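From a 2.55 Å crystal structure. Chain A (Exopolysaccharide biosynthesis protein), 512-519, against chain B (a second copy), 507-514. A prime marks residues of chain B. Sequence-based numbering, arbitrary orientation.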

ATOM      1  N   ARG A 512       2.774   7.910 -20.115  1.00 24.98           N
ATOM      2  CA  ARG A 512       1.741   6.852 -19.962  1.00 24.91           C
ATOM      3  C   ARG A 512       2.367   5.505 -20.340  1.00 24.73           C
ATOM      4  O   ARG A 512       2.761   5.344 -21.510  1.00 24.65           O
ATOM      5  N   VAL A 513       2.472   4.594 -19.369  1.00 24.60           N
ATOM      6  CA  VAL A 513       3.028   3.220 -19.548  1.00 24.56           C
ATOM      7  C   VAL A 513       1.862   2.230 -19.514  1.00 24.62           C
ATOM      8  O   VAL A 513       1.366   1.943 -18.410  1.00 24.78           O
ATOM      9  N   GLU A 514       1.435   1.746 -20.683  1.00 24.70           N
ATOM     10  CA  GLU A 514       0.329   0.765 -20.837  1.00 24.85           C
ATOM     11  C   GLU A 514       0.890  -0.552 -21.386  1.00 24.95           C
ATOM     12  O   GLU A 514       1.966  -0.532 -22.017  1.00 24.74           O
ATOM     13  N   SER A 515       0.171  -1.651 -21.144  1.00 25.18           N
ATOM     14  CA  SER A 515       0.456  -3.008 -21.679  1.00 25.45           C
ATOM     15  C   SER A 515       0.590  -2.950 -23.207  1.00 25.63           C
ATOM     16  O   SER A 515       1.471  -3.646 -23.750  1.00 25.73           O
ATOM     17  N   TYR A 516      -0.237  -2.126 -23.862  1.00 25.69           N
ATOM     18  CA  TYR A 516      -0.373  -2.048 -25.341  1.00 25.77           C
ATOM     19  C   TYR A 516       0.587  -1.008 -25.939  1.00 25.62           C
ATOM     20  O   TYR A 516       0.631  -0.910 -27.181  1.00 25.76           O
ATOM     21  N   GLY A 517       1.327  -0.262 -25.112  1.00 25.47           N
ATOM     22  CA  GLY A 517       2.369   0.666 -25.597  1.00 25.48           C
ATOM     23  C   GLY A 517       2.713   1.761 -24.601  1.00 25.48           C
ATOM     24  O   GLY A 517       2.042   1.855 -23.556  1.00 25.56           O
ATOM     25  N   VAL A 518       3.724   2.570 -24.930  1.00 25.53           N
ATOM     26  CA  VAL A 518       4.206   3.719 -24.107  1.00 25.63           C
ATOM     27  C   VAL A 518       4.032   5.012 -24.913  1.00 25.83           C
ATOM     28  O   VAL A 518       4.307   4.998 -26.129  1.00 26.01           O
ATOM     29  N   ALA A 519       3.582   6.079 -24.248  1.00 26.02           N
ATOM     30  CA  ALA A 519       3.479   7.452 -24.793  1.00 26.22           C
ATOM     31  C   ALA A 519       4.250   8.405 -23.875  1.00 26.47           C
ATOM     32  O   ALA A 519       3.825   8.582 -22.719  1.00 26.67           O
TER
ATOM     33  N   GLU B 507      -6.411  -5.467 -28.312  1.00 36.07           N
ATOM     34  CA  GLU B 507      -6.218  -5.253 -26.853  1.00 35.24           C
ATOM     35  C   GLU B 507      -4.903  -5.891 -26.385  1.00 34.18           C
ATOM     36  O   GLU B 507      -4.487  -5.593 -25.251  1.00 33.88           O
ATOM     37  N   MET B 508      -4.270  -6.718 -27.220  1.00 33.41           N
ATOM     38  CA  MET B 508      -3.112  -7.568 -26.830  1.00 32.70           C
ATOM     39  C   MET B 508      -1.844  -6.721 -26.685  1.00 31.79           C
ATOM     40  O   MET B 508      -1.787  -5.622 -27.269  1.00 31.94           O
ATOM     41  N   GLY B 509      -0.877  -7.239 -25.922  1.00 30.81           N
ATOM     42  CA  GLY B 509       0.441  -6.623 -25.676  1.00 30.00           C
ATOM     43  C   GLY B 509       0.769  -6.579 -24.193  1.00 29.27           C
ATOM     44  O   GLY B 509      -0.168  -6.479 -23.382  1.00 29.19           O
ATOM     45  N   SER B 510       2.058  -6.669 -23.857  1.00 28.55           N
ATOM     46  CA  SER B 510       2.620  -6.463 -22.498  1.00 28.02           C
ATOM     47  C   SER B 510       3.785  -5.471 -22.577  1.00 27.64           C
ATOM     48  O   SER B 510       4.448  -5.419 -23.631  1.00 27.67           O
ATOM     49  N   THR B 511       4.010  -4.713 -21.500  1.00 27.26           N
ATOM     50  CA  THR B 511       5.189  -3.827 -21.313  1.00 27.03           C
ATOM     51  C   THR B 511       5.936  -4.278 -20.053  1.00 26.98           C
ATOM     52  O   THR B 511       5.297  -4.388 -18.989  1.00 26.93           O
ATOM     53  N   ARG B 512       7.234  -4.549 -20.190  1.00 27.03           N
ATOM     54  CA  ARG B 512       8.128  -4.963 -19.080  1.00 27.15           C
ATOM     55  C   ARG B 512       9.182  -3.869 -18.889  1.00 26.96           C
ATOM     56  O   ARG B 512      10.047  -3.718 -19.774  1.00 27.00           O
ATOM     57  N   VAL B 513       9.076  -3.115 -17.792  1.00 26.67           N
ATOM     58  CA  VAL B 513      10.053  -2.061 -17.393  1.00 26.55           C
ATOM     59  C   VAL B 513      10.988  -2.670 -16.346  1.00 26.54           C
ATOM     60  O   VAL B 513      10.523  -2.927 -15.221  1.00 26.51           O
ATOM     61  N   GLU B 514      12.248  -2.908 -16.722  1.00 26.55           N
ATOM     62  CA  GLU B 514      13.311  -3.440 -15.827  1.00 26.71           C
ATOM     63  C   GLU B 514      14.430  -2.402 -15.710  1.00 26.77           C
ATOM     64  O   GLU B 514      14.513  -1.510 -16.574  1.00 26.69           O
TER

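The two stretches bury 318 Å² of surface between them, both sides summed, and the contact is built round Thr511′ and Ser515, with Tyr516 next in covered area. On chain A two strands are joined by a type I turn from Glu514 to Gly517, and it is this turn, with the flanking valines, that meets the chain B segment. Backbones come closest at the turn, where the CA atoms of Ser515 and Ser510′ lie 4.2 Å apart.

Thr511′ points toward chain A with chi1 in the m well, which sends its two branches to different partners. The hydroxyl OG1 donates a hydrogen bond of 2.8 Å to Glu514 O. That carbonyl also accepts the turn's own bond from Gly517 N (3.2 Å from N to O), so the threonine reads the backbone of the turn rather than a side chain. The methyl CG2 faces apolar neighbours instead, lying 3.9 Å from Val513 CG1 and 4.1 Å from Val518 CG2. Val513 and Val518 are both t rotamers; the first points toward chain B, the second sideways. The apolar patch is extended by Val513′, also t and directed toward chain A, whose CG2 is 4.2 Å from Val513 CG1. The same valine of each copy thus meets its counterpart.

Ser515 is directed sideways, and its p rotamer places the hydroxyl on a water rather than on a protein atom of chain B. Ser515 OG donates to water 1 over 2.7 Å, and the water in turn donates to Glu507′ O at 2.8 Å and Gly509′ O at 2.7 Å. One ordered solvent molecule therefore ties the serine side chain to two carbonyls of the facing loop. The carbonyl of Ser515 packs tightly on the same loop: Ser515 O is 3.1 Å from Ser510′ N, but the angle is too poor for a hydrogen bond.

Tyr516 adopts chi1 p. Its CA-to-CB bond runs sideways and the end of the side chain leads away, so the contact is made near the base, with CB 4.2 Å from Met508′ O. Gly509′ fits closely here. A CB on it would lie 3.1 Å from Ser515 O and 3.4 Å from Tyr516 CA, and its backbone angles independently call for glycine. The CA-to-CB bonds of Glu514, Met508′ and Ser510′ point away, while those of Thr511′, Val513 and Val513′ point toward the facing stretch.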

ATOM      1  CB  ARG A 512       0.516   7.179 -20.819  1.00 25.06           C
ATOM      2  CG  ARG A 512      -0.266   8.392 -20.337  1.00 25.25           C
ATOM      3  CD  ARG A 512      -1.447   8.717 -21.233  1.00 25.47           C
ATOM      4  NE  ARG A 512      -1.017   9.190 -22.543  1.00 25.68           N
ATOM      5  CZ  ARG A 512      -1.827   9.438 -23.570  1.00 25.91           C
ATOM      6  NH1 ARG A 512      -3.134   9.257 -23.454  1.00 25.99           N
ATOM      7  NH2 ARG A 512      -1.322   9.865 -24.716  1.00 26.03           N
ATOM      8  CB  VAL A 513       4.086   2.902 -18.474  1.00 24.51           C
ATOM      9  CG1 VAL A 513       4.659   1.502 -18.634  1.00 24.60           C
ATOM     10  CG2 VAL A 513       5.204   3.935 -18.464  1.00 24.51           C
ATOM     11  CB  GLU A 514      -0.761   1.322 -21.757  1.00 24.94           C
ATOM     12  CG  GLU A 514      -1.410   2.593 -21.235  1.00 24.96           C
ATOM     13  CD  GLU A 514      -2.239   2.426 -19.972  1.00 25.05           C
ATOM     14  OE1 GLU A 514      -2.910   1.382 -19.843  1.00 25.32           O
ATOM     15  OE2 GLU A 514      -2.210   3.340 -19.120  1.00 25.05           O
ATOM     16  CB  SER A 515      -0.622  -3.973 -21.262  1.00 25.62           C
ATOM     17  OG  SER A 515      -1.879  -3.587 -21.798  1.00 25.63           O
ATOM     18  CB  TYR A 516      -1.823  -1.759 -25.741  1.00 25.92           C
ATOM     19  CG  TYR A 516      -2.484  -0.599 -25.036  1.00 25.90           C
ATOM     20  CD1 TYR A 516      -2.214   0.711 -25.395  1.00 25.84           C
ATOM     21  CD2 TYR A 516      -3.405  -0.814 -24.022  1.00 25.94           C
ATOM     22  CE1 TYR A 516      -2.829   1.779 -24.760  1.00 25.80           C
ATOM     23  CE2 TYR A 516      -4.030   0.241 -23.377  1.00 25.95           C
ATOM     24  CZ  TYR A 516      -3.742   1.542 -23.748  1.00 25.87           C
ATOM     25  OH  TYR A 516      -4.357   2.583 -23.113  1.00 25.96           O
ATOM     26  CB  VAL A 518       5.669   3.523 -23.665  1.00 25.57           C
ATOM     27  CG1 VAL A 518       6.179   4.703 -22.852  1.00 25.56           C
ATOM     28  CG2 VAL A 518       5.855   2.225 -22.892  1.00 25.61           C
ATOM     29  CB  ALA A 519       2.030   7.852 -24.918  1.00 26.29           C
TER
ATOM     30  CB  GLU B 507      -7.397  -5.825 -26.063  1.00 35.43           C
ATOM     31  CG  GLU B 507      -8.743  -5.238 -26.450  1.00 35.94           C
ATOM     32  CD  GLU B 507      -8.897  -3.740 -26.239  1.00 36.01           C
ATOM     33  OE1 GLU B 507      -9.973  -3.209 -26.580  1.00 36.59           O
ATOM     34  OE2 GLU B 507      -7.950  -3.104 -25.737  1.00 35.57           O
ATOM     35  CB  MET B 508      -2.869  -8.674 -27.862  1.00 32.89           C
ATOM     36  CG  MET B 508      -3.994  -9.687 -27.928  1.00 33.23           C
ATOM     37  SD  MET B 508      -4.245 -10.551 -26.355  1.00 33.04           S
ATOM     38  CE  MET B 508      -5.587  -9.600 -25.643  1.00 33.05           C
ATOM     39  CB  SER B 510       3.065  -7.767 -21.886  1.00 27.94           C
ATOM     40  OG  SER B 510       1.951  -8.590 -21.576  1.00 28.00           O
ATOM     41  CB  THR B 511       4.779  -2.350 -21.266  1.00 26.87           C
ATOM     42  OG1 THR B 511       4.256  -2.018 -22.551  1.00 26.99           O
ATOM     43  CG2 THR B 511       5.925  -1.421 -20.930  1.00 26.81           C
ATOM     44  CB  ARG B 512       8.755  -6.327 -19.385  1.00 27.56           C
ATOM     45  CG  ARG B 512       7.746  -7.462 -19.491  1.00 27.91           C
ATOM     46  CD  ARG B 512       8.407  -8.791 -19.811  1.00 28.38           C
ATOM     47  NE  ARG B 512       8.986  -8.815 -21.149  1.00 28.69           N
ATOM     48  CZ  ARG B 512       9.842  -9.735 -21.597  1.00 29.14           C
ATOM     49  NH1 ARG B 512      10.238 -10.729 -20.817  1.00 29.32           N
ATOM     50  NH2 ARG B 512      10.306  -9.652 -22.835  1.00 29.30           N
ATOM     51  CB  VAL B 513       9.342  -0.799 -16.869  1.00 26.49           C
ATOM     52  CG1 VAL B 513      10.331   0.268 -16.426  1.00 26.58           C
ATOM     53  CG2 VAL B 513       8.379  -0.232 -17.901  1.00 26.49           C
ATOM     54  CB  GLU B 514      13.847  -4.770 -16.359  1.00 26.77           C
ATOM     55  CG  GLU B 514      12.841  -5.904 -16.275  1.00 26.75           C
ATOM     56  CD  GLU B 514      12.554  -6.409 -14.871  1.00 26.92           C
ATOM     57  OE1 GLU B 514      13.329  -6.074 -13.949  1.00 27.16           O
ATOM     58  OE2 GLU B 514      11.555  -7.138 -14.701  1.00 26.91           O
TER
HETATM   59  O   HOH W   1      -2.090  -4.792 -24.165  1.00 30.24           O